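PDB 4H05: aminoglycoside-O-phosphotransferase VIII from Streptomyces rimosus, which probably transfers a phosphate from ATP to the 3'-hydroxyl of aminoglycoside antibiotics, a modification that confers resistance. Local coordinates for residues L170-D183 with E261-F273. Numbering follows the deposited sequence.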
ATOM      1  N   LEU A 170     -12.261   0.209 -19.545  1.00 34.47           N
ATOM      2  CA  LEU A 170     -11.509   0.807 -18.407  1.00 37.21           C
ATOM      3  C   LEU A 170     -10.171   1.312 -18.928  1.00 32.65           C
ATOM      4  O   LEU A 170      -9.807   2.481 -18.803  1.00 33.49           O
ATOM      5  CB  LEU A 170     -11.257  -0.271 -17.322  1.00 37.44           C
ATOM      6  CG  LEU A 170     -11.605  -0.032 -15.846  1.00 42.48           C
ATOM      7  CD1 LEU A 170     -10.318  -0.315 -15.082  1.00 42.05           C
ATOM      8  CD2 LEU A 170     -12.147   1.355 -15.515  1.00 35.19           C
ATOM      9  N   LEU A 171      -9.478   0.430 -19.618  1.00 35.84           N
ATOM     10  CA  LEU A 171      -8.215   0.771 -20.208  1.00 33.30           C
ATOM     11  C   LEU A 171      -8.342   1.877 -21.247  1.00 34.40           C
ATOM     12  O   LEU A 171      -7.449   2.727 -21.305  1.00 36.43           O
ATOM     13  CB  LEU A 171      -7.577  -0.483 -20.775  1.00 35.35           C
ATOM     14  CG  LEU A 171      -6.230  -0.352 -21.426  1.00 38.91           C
ATOM     15  CD1 LEU A 171      -5.249  -0.092 -20.273  1.00 36.60           C
ATOM     16  CD2 LEU A 171      -5.942  -1.633 -22.237  1.00 37.71           C
ATOM     17  N   ALA A 172      -9.420   1.899 -22.064  1.00 37.83           N
ATOM     18  CA  ALA A 172      -9.670   3.094 -22.950  1.00 36.59           C
ATOM     19  C   ALA A 172      -9.693   4.390 -22.080  1.00 36.27           C
ATOM     20  O   ALA A 172      -9.125   5.424 -22.450  1.00 34.19           O
ATOM     21  CB  ALA A 172     -10.977   2.968 -23.772  1.00 34.08           C
ATOM     22  N   GLU A 173     -10.359   4.339 -20.920  1.00 37.65           N
ATOM     23  CA  GLU A 173     -10.551   5.578 -20.144  1.00 39.24           C
ATOM     24  C   GLU A 173      -9.190   5.998 -19.607  1.00 31.01           C
ATOM     25  O   GLU A 173      -8.789   7.125 -19.688  1.00 25.32           O
ATOM     26  CB  GLU A 173     -11.613   5.386 -19.046  1.00 41.73           C
ATOM     27  CG  GLU A 173     -12.048   6.661 -18.311  1.00 42.79           C
ATOM     28  CD  GLU A 173     -12.683   7.683 -19.221  1.00 44.33           C
ATOM     29  OE1 GLU A 173     -13.155   7.274 -20.270  1.00 42.78           O
ATOM     30  OE2 GLU A 173     -12.666   8.890 -18.937  1.00 44.53           O
ATOM     31  N   LEU A 174      -8.427   5.021 -19.174  1.00 32.80           N
ATOM     32  CA  LEU A 174      -7.078   5.276 -18.603  1.00 33.83           C
ATOM     33  C   LEU A 174      -6.122   5.929 -19.604  1.00 36.25           C
ATOM     34  O   LEU A 174      -5.552   6.978 -19.315  1.00 33.93           O
ATOM     35  CB  LEU A 174      -6.531   3.948 -18.168  1.00 32.24           C
ATOM     36  CG  LEU A 174      -5.606   3.724 -16.997  1.00 36.05           C
ATOM     37  CD1 LEU A 174      -4.316   3.173 -17.474  1.00 28.50           C
ATOM     38  CD2 LEU A 174      -5.518   4.845 -15.962  1.00 32.76           C
ATOM     39  N   GLU A 175      -6.001   5.313 -20.795  1.00 37.94           N
ATOM     40  CA  GLU A 175      -5.211   5.860 -21.932  1.00 36.43           C
ATOM     41  C   GLU A 175      -5.740   7.248 -22.315  1.00 34.98           C
ATOM     42  O   GLU A 175      -4.967   8.200 -22.544  1.00 34.01           O
ATOM     43  CB  GLU A 175      -5.183   4.857 -23.127  1.00 39.62           C
ATOM     44  CG  GLU A 175      -4.179   3.680 -23.021  1.00 37.79           C
ATOM     45  CD  GLU A 175      -4.531   2.469 -23.922  1.00 40.31           C
ATOM     46  N   ARG A 176      -7.051   7.440 -22.290  1.00 36.94           N
ATOM     47  CA  ARG A 176      -7.586   8.749 -22.703  1.00 35.74           C
ATOM     48  C   ARG A 176      -7.286   9.884 -21.752  1.00 39.17           C
ATOM     49  O   ARG A 176      -6.984  11.017 -22.157  1.00 38.17           O
ATOM     50  CB  ARG A 176      -9.105   8.663 -22.893  1.00 43.19           C
ATOM     51  CG  ARG A 176      -9.745   9.987 -23.330  1.00 43.98           C
ATOM     52  CD  ARG A 176     -11.261   9.857 -23.559  1.00 47.25           C
ATOM     53  NE  ARG A 176     -12.007  10.013 -22.299  1.00 51.14           N
ATOM     54  CZ  ARG A 176     -12.150  11.163 -21.612  1.00 48.93           C
ATOM     55  NH1 ARG A 176     -11.624  12.308 -22.043  1.00 45.18           N
ATOM     56  NH2 ARG A 176     -12.818  11.166 -20.465  1.00 47.39           N
ATOM     57  N   THR A 177      -7.436   9.608 -20.469  1.00 37.38           N
ATOM     58  CA  THR A 177      -7.153  10.598 -19.434  1.00 36.99           C
ATOM     59  C   THR A 177      -5.721  10.654 -18.931  1.00 35.42           C
ATOM     60  O   THR A 177      -5.413  11.492 -18.115  1.00 37.85           O
ATOM     61  CB  THR A 177      -8.114  10.389 -18.259  1.00 39.24           C
ATOM     62  OG1 THR A 177      -8.139   8.994 -17.860  1.00 35.70           O
ATOM     63  CG2 THR A 177      -9.539  10.764 -18.721  1.00 39.72           C
ATOM     64  N   ARG A 178      -4.781   9.869 -19.429  1.00 35.51           N
ATOM     65  CA  ARG A 178      -3.455   9.923 -18.761  1.00 39.52           C
ATOM     66  C   ARG A 178      -2.931  11.341 -18.644  1.00 37.64           C
ATOM     67  O   ARG A 178      -3.059  12.117 -19.541  1.00 36.28           O
ATOM     68  CB  ARG A 178      -2.392   8.943 -19.320  1.00 42.99           C
ATOM     69  CG  ARG A 178      -1.248   9.481 -20.129  1.00 44.97           C
ATOM     70  CD  ARG A 178      -0.479   8.291 -20.755  1.00 48.89           C
ATOM     71  NE  ARG A 178       0.916   8.212 -20.332  1.00 47.16           N
ATOM     72  CZ  ARG A 178       1.741   7.177 -20.514  1.00 49.38           C
ATOM     73  NH1 ARG A 178       1.374   6.049 -21.126  1.00 45.86           N
ATOM     74  NH2 ARG A 178       2.990   7.279 -20.079  1.00 55.22           N
ATOM     75  N   PRO A 179      -2.361  11.696 -17.488  1.00 40.13           N
ATOM     76  CA  PRO A 179      -1.825  13.056 -17.374  1.00 43.61           C
ATOM     77  C   PRO A 179      -0.725  13.416 -18.382  1.00 42.49           C
ATOM     78  O   PRO A 179       0.009  12.542 -18.863  1.00 36.57           O
ATOM     79  CB  PRO A 179      -1.300  13.089 -15.943  1.00 40.27           C
ATOM     80  CG  PRO A 179      -2.169  12.114 -15.235  1.00 39.57           C
ATOM     81  CD  PRO A 179      -2.295  10.990 -16.206  1.00 36.32           C
ATOM     82  N   ALA A 180      -0.699  14.701 -18.725  1.00 43.16           N
ATOM     83  CA  ALA A 180       0.396  15.352 -19.466  1.00 50.82           C
ATOM     84  C   ALA A 180       1.802  15.231 -18.822  1.00 51.27           C
ATOM     85  O   ALA A 180       2.799  15.076 -19.507  1.00 48.81           O
ATOM     86  CB  ALA A 180       0.045  16.841 -19.623  1.00 48.51           C
ATOM     87  N   ASP A 181       1.871  15.333 -17.495  1.00 52.02           N
ATOM     88  CA  ASP A 181       3.154  15.415 -16.778  1.00 48.38           C
ATOM     89  C   ASP A 181       3.046  14.527 -15.513  1.00 43.23           C
ATOM     90  O   ASP A 181       1.947  14.211 -15.083  1.00 38.26           O
ATOM     91  CB  ASP A 181       3.365  16.853 -16.356  1.00 53.19           C
ATOM     92  CG  ASP A 181       2.303  17.302 -15.379  1.00 59.49           C
ATOM     93  OD1 ASP A 181       1.182  17.586 -15.883  1.00 63.34           O
ATOM     94  OD2 ASP A 181       2.556  17.279 -14.123  1.00 61.09           O
ATOM     95  N   GLU A 182       4.177  14.078 -14.975  1.00 35.85           N
ATOM     96  CA  GLU A 182       4.235  13.370 -13.698  1.00 34.18           C
ATOM     97  C   GLU A 182       5.022  14.292 -12.821  1.00 31.51           C
ATOM     98  O   GLU A 182       6.156  14.580 -13.146  1.00 32.70           O
ATOM     99  CB  GLU A 182       4.980  12.029 -13.801  1.00 32.53           C
ATOM    100  CG  GLU A 182       4.204  10.915 -14.432  1.00 30.44           C
ATOM    101  CD  GLU A 182       5.083   9.746 -14.704  1.00 29.78           C
ATOM    102  OE1 GLU A 182       4.874   8.707 -14.033  1.00 28.62           O
ATOM    103  OE2 GLU A 182       5.977   9.872 -15.568  1.00 27.88           O
ATOM    104  N   ASP A 183       4.436  14.760 -11.726  1.00 31.54           N
ATOM    105  CA  ASP A 183       5.182  15.520 -10.743  1.00 29.89           C
ATOM    106  C   ASP A 183       5.859  14.480  -9.762  1.00 30.61           C
ATOM    107  O   ASP A 183       5.276  14.041  -8.783  1.00 31.83           O
ATOM    108  CB  ASP A 183       4.174  16.433 -10.081  1.00 34.03           C
ATOM    109  CG  ASP A 183       4.734  17.138  -8.880  1.00 31.54           C
ATOM    110  OD1 ASP A 183       5.944  17.199  -8.778  1.00 35.85           O
ATOM    111  OD2 ASP A 183       3.961  17.639  -8.061  1.00 42.89           O
ATOM    112  N   GLU A 261      -8.151  16.372 -11.270  1.00 25.49           N
ATOM    113  CA  GLU A 261      -8.061  15.525 -12.458  1.00 34.02           C
ATOM    114  C   GLU A 261      -7.016  14.383 -12.256  1.00 31.72           C
ATOM    115  O   GLU A 261      -7.285  13.218 -12.607  1.00 38.09           O
ATOM    116  CB  GLU A 261      -7.716  16.337 -13.709  1.00 33.09           C
ATOM    117  CG  GLU A 261      -8.718  17.462 -14.104  1.00 42.89           C
ATOM    118  CD  GLU A 261      -8.487  18.871 -13.437  1.00 44.64           C
ATOM    119  OE1 GLU A 261      -9.170  19.812 -13.904  1.00 40.53           O
ATOM    120  OE2 GLU A 261      -7.678  19.076 -12.461  1.00 48.69           O
ATOM    121  N   LYS A 262      -5.856  14.722 -11.705  1.00 28.89           N
ATOM    122  CA  LYS A 262      -4.795  13.713 -11.320  1.00 31.24           C
ATOM    123  C   LYS A 262      -5.357  12.752 -10.262  1.00 29.90           C
ATOM    124  O   LYS A 262      -5.222  11.543 -10.299  1.00 30.47           O
ATOM    125  CB  LYS A 262      -3.510  14.422 -10.867  1.00 31.57           C
ATOM    126  CG  LYS A 262      -2.676  15.043 -12.001  1.00 32.17           C
ATOM    127  CD  LYS A 262      -1.524  15.868 -11.462  1.00 34.57           C
ATOM    128  CE  LYS A 262      -0.316  16.031 -12.401  1.00 38.00           C
ATOM    129  NZ  LYS A 262       0.931  16.571 -11.712  1.00 39.81           N
ATOM    130  N   LEU A 263      -6.087  13.257  -9.320  1.00 30.32           N
ATOM    131  CA  LEU A 263      -6.656  12.316  -8.339  1.00 27.39           C
ATOM    132  C   LEU A 263      -7.591  11.358  -9.034  1.00 26.61           C
ATOM    133  O   LEU A 263      -7.632  10.145  -8.747  1.00 28.61           O
ATOM    134  CB  LEU A 263      -7.445  13.077  -7.277  1.00 24.74           C
ATOM    135  CG  LEU A 263      -6.863  13.678  -6.012  1.00 28.30           C
ATOM    136  CD1 LEU A 263      -5.369  13.747  -5.999  1.00 27.05           C
ATOM    137  CD2 LEU A 263      -7.575  14.971  -5.566  1.00 24.01           C
ATOM    138  N   ALA A 264      -8.439  11.901  -9.890  1.00 26.87           N
ATOM    139  CA  ALA A 264      -9.373  11.053 -10.626  1.00 26.70           C
ATOM    140  C   ALA A 264      -8.613   9.981 -11.407  1.00 24.45           C
ATOM    141  O   ALA A 264      -8.952   8.796 -11.314  1.00 24.38           O
ATOM    142  CB  ALA A 264     -10.327  11.872 -11.491  1.00 26.97           C
ATOM    143  N   PHE A 265      -7.503  10.387 -12.020  1.00 25.83           N
ATOM    144  CA  PHE A 265      -6.710   9.500 -12.820  1.00 27.25           C
ATOM    145  C   PHE A 265      -6.079   8.440 -11.961  1.00 25.81           C
ATOM    146  O   PHE A 265      -6.127   7.290 -12.303  1.00 29.77           O
ATOM    147  CB  PHE A 265      -5.616  10.206 -13.596  1.00 28.90           C
ATOM    148  CG  PHE A 265      -4.785   9.241 -14.398  1.00 27.84           C
ATOM    149  CD1 PHE A 265      -5.236   8.758 -15.607  1.00 27.17           C
ATOM    150  CD2 PHE A 265      -3.604   8.745 -13.894  1.00 27.99           C
ATOM    151  CE1 PHE A 265      -4.516   7.839 -16.322  1.00 27.38           C
ATOM    152  CE2 PHE A 265      -2.848   7.852 -14.593  1.00 27.45           C
ATOM    153  CZ  PHE A 265      -3.303   7.370 -15.815  1.00 28.00           C
ATOM    154  N   TYR A 266      -5.581   8.789 -10.795  1.00 25.50           N
ATOM    155  CA  TYR A 266      -4.883   7.789  -9.980  1.00 23.20           C
ATOM    156  C   TYR A 266      -5.839   6.919  -9.201  1.00 23.86           C
ATOM    157  O   TYR A 266      -5.529   5.769  -8.892  1.00 23.52           O
ATOM    158  CB  TYR A 266      -3.736   8.442  -9.139  1.00 22.46           C
ATOM    159  CG  TYR A 266      -2.552   8.873 -10.024  1.00 22.27           C
ATOM    160  CD1 TYR A 266      -1.697   7.916 -10.572  1.00 22.39           C
ATOM    161  CD2 TYR A 266      -2.320  10.189 -10.345  1.00 24.47           C
ATOM    162  CE1 TYR A 266      -0.681   8.260 -11.400  1.00 21.72           C
ATOM    163  CE2 TYR A 266      -1.257  10.555 -11.202  1.00 25.25           C
ATOM    164  CZ  TYR A 266      -0.509   9.557 -11.754  1.00 24.22           C
ATOM    165  OH  TYR A 266       0.466   9.838 -12.583  1.00 28.30           O
ATOM    166  N   ARG A 267      -7.072   7.382  -8.993  1.00 22.92           N
ATOM    167  CA  ARG A 267      -8.118   6.505  -8.509  1.00 23.88           C
ATOM    168  C   ARG A 267      -8.498   5.464  -9.571  1.00 24.88           C
ATOM    169  O   ARG A 267      -8.807   4.328  -9.220  1.00 27.54           O
ATOM    170  CB  ARG A 267      -9.413   7.269  -8.096  1.00 27.92           C
ATOM    171  CG  ARG A 267      -9.487   7.918  -6.701  1.00 31.08           C
ATOM    172  CD  ARG A 267     -10.958   8.348  -6.320  1.00 33.46           C
ATOM    173  NE  ARG A 267     -10.845   9.777  -6.392  1.00 48.14           N
ATOM    174  CZ  ARG A 267     -11.335  10.613  -7.287  1.00 43.37           C
ATOM    175  NH1 ARG A 267     -12.239  10.279  -8.168  1.00 40.87           N
ATOM    176  NH2 ARG A 267     -10.908  11.861  -7.214  1.00 45.82           N
ATOM    177  N   LEU A 268      -8.550   5.877 -10.835  1.00 24.79           N
ATOM    178  CA  LEU A 268      -8.869   4.987 -11.949  1.00 25.39           C
ATOM    179  C   LEU A 268      -7.744   3.991 -12.191  1.00 27.66           C
ATOM    180  O   LEU A 268      -7.959   2.754 -12.307  1.00 26.48           O
ATOM    181  CB  LEU A 268      -9.133   5.805 -13.240  1.00 24.76           C
ATOM    182  CG  LEU A 268      -9.196   5.004 -14.520  1.00 26.33           C
ATOM    183  CD1 LEU A 268     -10.379   4.003 -14.537  1.00 24.26           C
ATOM    184  CD2 LEU A 268      -9.181   6.002 -15.719  1.00 29.55           C
ATOM    185  N   LEU A 269      -6.523   4.497 -12.200  1.00 26.83           N
ATOM    186  CA  LEU A 269      -5.394   3.529 -12.295  1.00 27.72           C
ATOM    187  C   LEU A 269      -5.464   2.386 -11.289  1.00 26.88           C
ATOM    188  O   LEU A 269      -5.139   1.199 -11.597  1.00 24.16           O
ATOM    189  CB  LEU A 269      -4.062   4.272 -12.180  1.00 26.85           C
ATOM    190  CG  LEU A 269      -2.797   3.423 -12.292  1.00 28.21           C
ATOM    191  CD1 LEU A 269      -2.742   2.776 -13.687  1.00 25.64           C
ATOM    192  CD2 LEU A 269      -1.545   4.273 -11.952  1.00 23.98           C
ATOM    193  N   ASP A 270      -5.888   2.737 -10.094  1.00 24.61           N
ATOM    194  CA  ASP A 270      -5.859   1.796  -9.022  1.00 26.83           C
ATOM    195  C   ASP A 270      -6.905   0.708  -9.183  1.00 29.08           C
ATOM    196  O   ASP A 270      -6.766  -0.351  -8.603  1.00 24.57           O
ATOM    197  CB  ASP A 270      -6.008   2.474  -7.651  1.00 26.04           C
ATOM    198  CG  ASP A 270      -5.530   1.568  -6.481  1.00 29.28           C
ATOM    199  OD1 ASP A 270      -4.449   0.924  -6.564  1.00 27.77           O
ATOM    200  OD2 ASP A 270      -6.256   1.441  -5.482  1.00 30.97           O
ATOM    201  N   GLU A 271      -7.950   0.963  -9.957  1.00 31.57           N
ATOM    202  CA  GLU A 271      -8.940  -0.048 -10.186  1.00 33.53           C
ATOM    203  C   GLU A 271      -8.352  -1.249 -10.906  1.00 33.77           C
ATOM    204  O   GLU A 271      -8.961  -2.304 -10.921  1.00 35.70           O
ATOM    205  CB  GLU A 271     -10.024   0.514 -11.084  1.00 35.22           C
ATOM    206  CG  GLU A 271     -10.675   1.810 -10.570  1.00 35.61           C
ATOM    207  CD  GLU A 271     -12.011   1.526  -9.989  1.00 38.48           C
ATOM    208  OE1 GLU A 271     -12.080   0.463  -9.323  1.00 41.10           O
ATOM    209  OE2 GLU A 271     -12.958   2.316 -10.228  1.00 33.68           O
ATOM    210  N   PHE A 272      -7.201  -1.059 -11.541  1.00 31.73           N
ATOM    211  CA  PHE A 272      -6.591  -2.105 -12.376  1.00 33.96           C
ATOM    212  C   PHE A 272      -5.767  -3.064 -11.553  1.00 37.23           C
ATOM    213  O   PHE A 272      -5.365  -4.093 -12.040  1.00 43.19           O
ATOM    214  CB  PHE A 272      -5.660  -1.512 -13.429  1.00 29.12           C
ATOM    215  CG  PHE A 272      -6.370  -0.732 -14.491  1.00 32.05           C
ATOM    216  CD1 PHE A 272      -6.623  -1.285 -15.726  1.00 31.92           C
ATOM    217  CD2 PHE A 272      -6.774   0.515 -14.260  1.00 31.72           C
ATOM    218  CE1 PHE A 272      -7.252  -0.575 -16.696  1.00 34.47           C
ATOM    219  CE2 PHE A 272      -7.435   1.250 -15.212  1.00 34.57           C
ATOM    220  CZ  PHE A 272      -7.701   0.695 -16.435  1.00 35.68           C
ATOM    221  N   PHE A 273      -5.505  -2.708 -10.314  1.00 38.89           N
ATOM    222  CA  PHE A 273      -4.638  -3.487  -9.471  1.00 42.77           C
ATOM    223  C   PHE A 273      -5.359  -4.091  -8.284  1.00 40.38           C
ATOM    224  O   PHE A 273      -4.793  -4.878  -7.550  1.00 42.23           O
ATOM    225  CB  PHE A 273      -3.517  -2.584  -8.952  1.00 45.01           C
ATOM    226  CG  PHE A 273      -2.652  -2.014 -10.020  1.00 39.93           C
ATOM    227  CD1 PHE A 273      -1.489  -2.643 -10.375  1.00 46.51           C
ATOM    228  CD2 PHE A 273      -2.942  -0.801 -10.580  1.00 35.56           C
ATOM    229  CE1 PHE A 273      -0.650  -2.094 -11.339  1.00 44.37           C
ATOM    230  CE2 PHE A 273      -2.154  -0.270 -11.549  1.00 32.50           C
ATOM    231  CZ  PHE A 273      -1.010  -0.913 -11.953  1.00 39.61           C
ATOM    232  OXT PHE A 273      -6.488  -3.806  -7.986  1.00 44.11           O
TER
HETATM  233  O   HOH W   1       0.661  12.502 -13.279  1.00 27.01           O
HETATM  234  O   HOH W   2       2.947   8.597 -11.898  1.00 30.29           O
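Leu268 is a knob in a hole of the facing helix, where helix 170-177 packs roughly antiparallel (148°) to the C-terminal helix 261-270, axes 10.1 Å apart. It sits among Leu170, Glu173, Leu174 and Thr177, with CD2 3.6 Å from Leu174 CA. Thr177 OG1 donates back to Glu173 O at 2.7 Å from above the carbonyl plane and lies at the edge of the Phe265 ring. Over one face of that ring sits Pro179 CD, a CH-pi contact 3.4 Å from the centroid. At the far end, Leu170 CD1 lies over one face of the Phe272 ring, modelled too close for its distance to be trusted, with Leu171 N at the edge. Beyond Pro179 the packing turns polar: the extended Lys262 brings NZ to Asp181 OD2, a 3.0 Å salt bridge on the oxygen's syn side, 23° out of the carboxylate plane; NZ also pairs with Asp218. One water accepts from Tyr266 OH and donates to Asp181 O at 2.8 Å; another donates to both Tyr266 OH and Glu182 OE1, which Leu137 N also holds. Helix 137-150 packs on Phe265 and Phe272, so the pair belongs to the helical C-terminal lobe of the kinase-like aminoglycoside phosphotransferase fold.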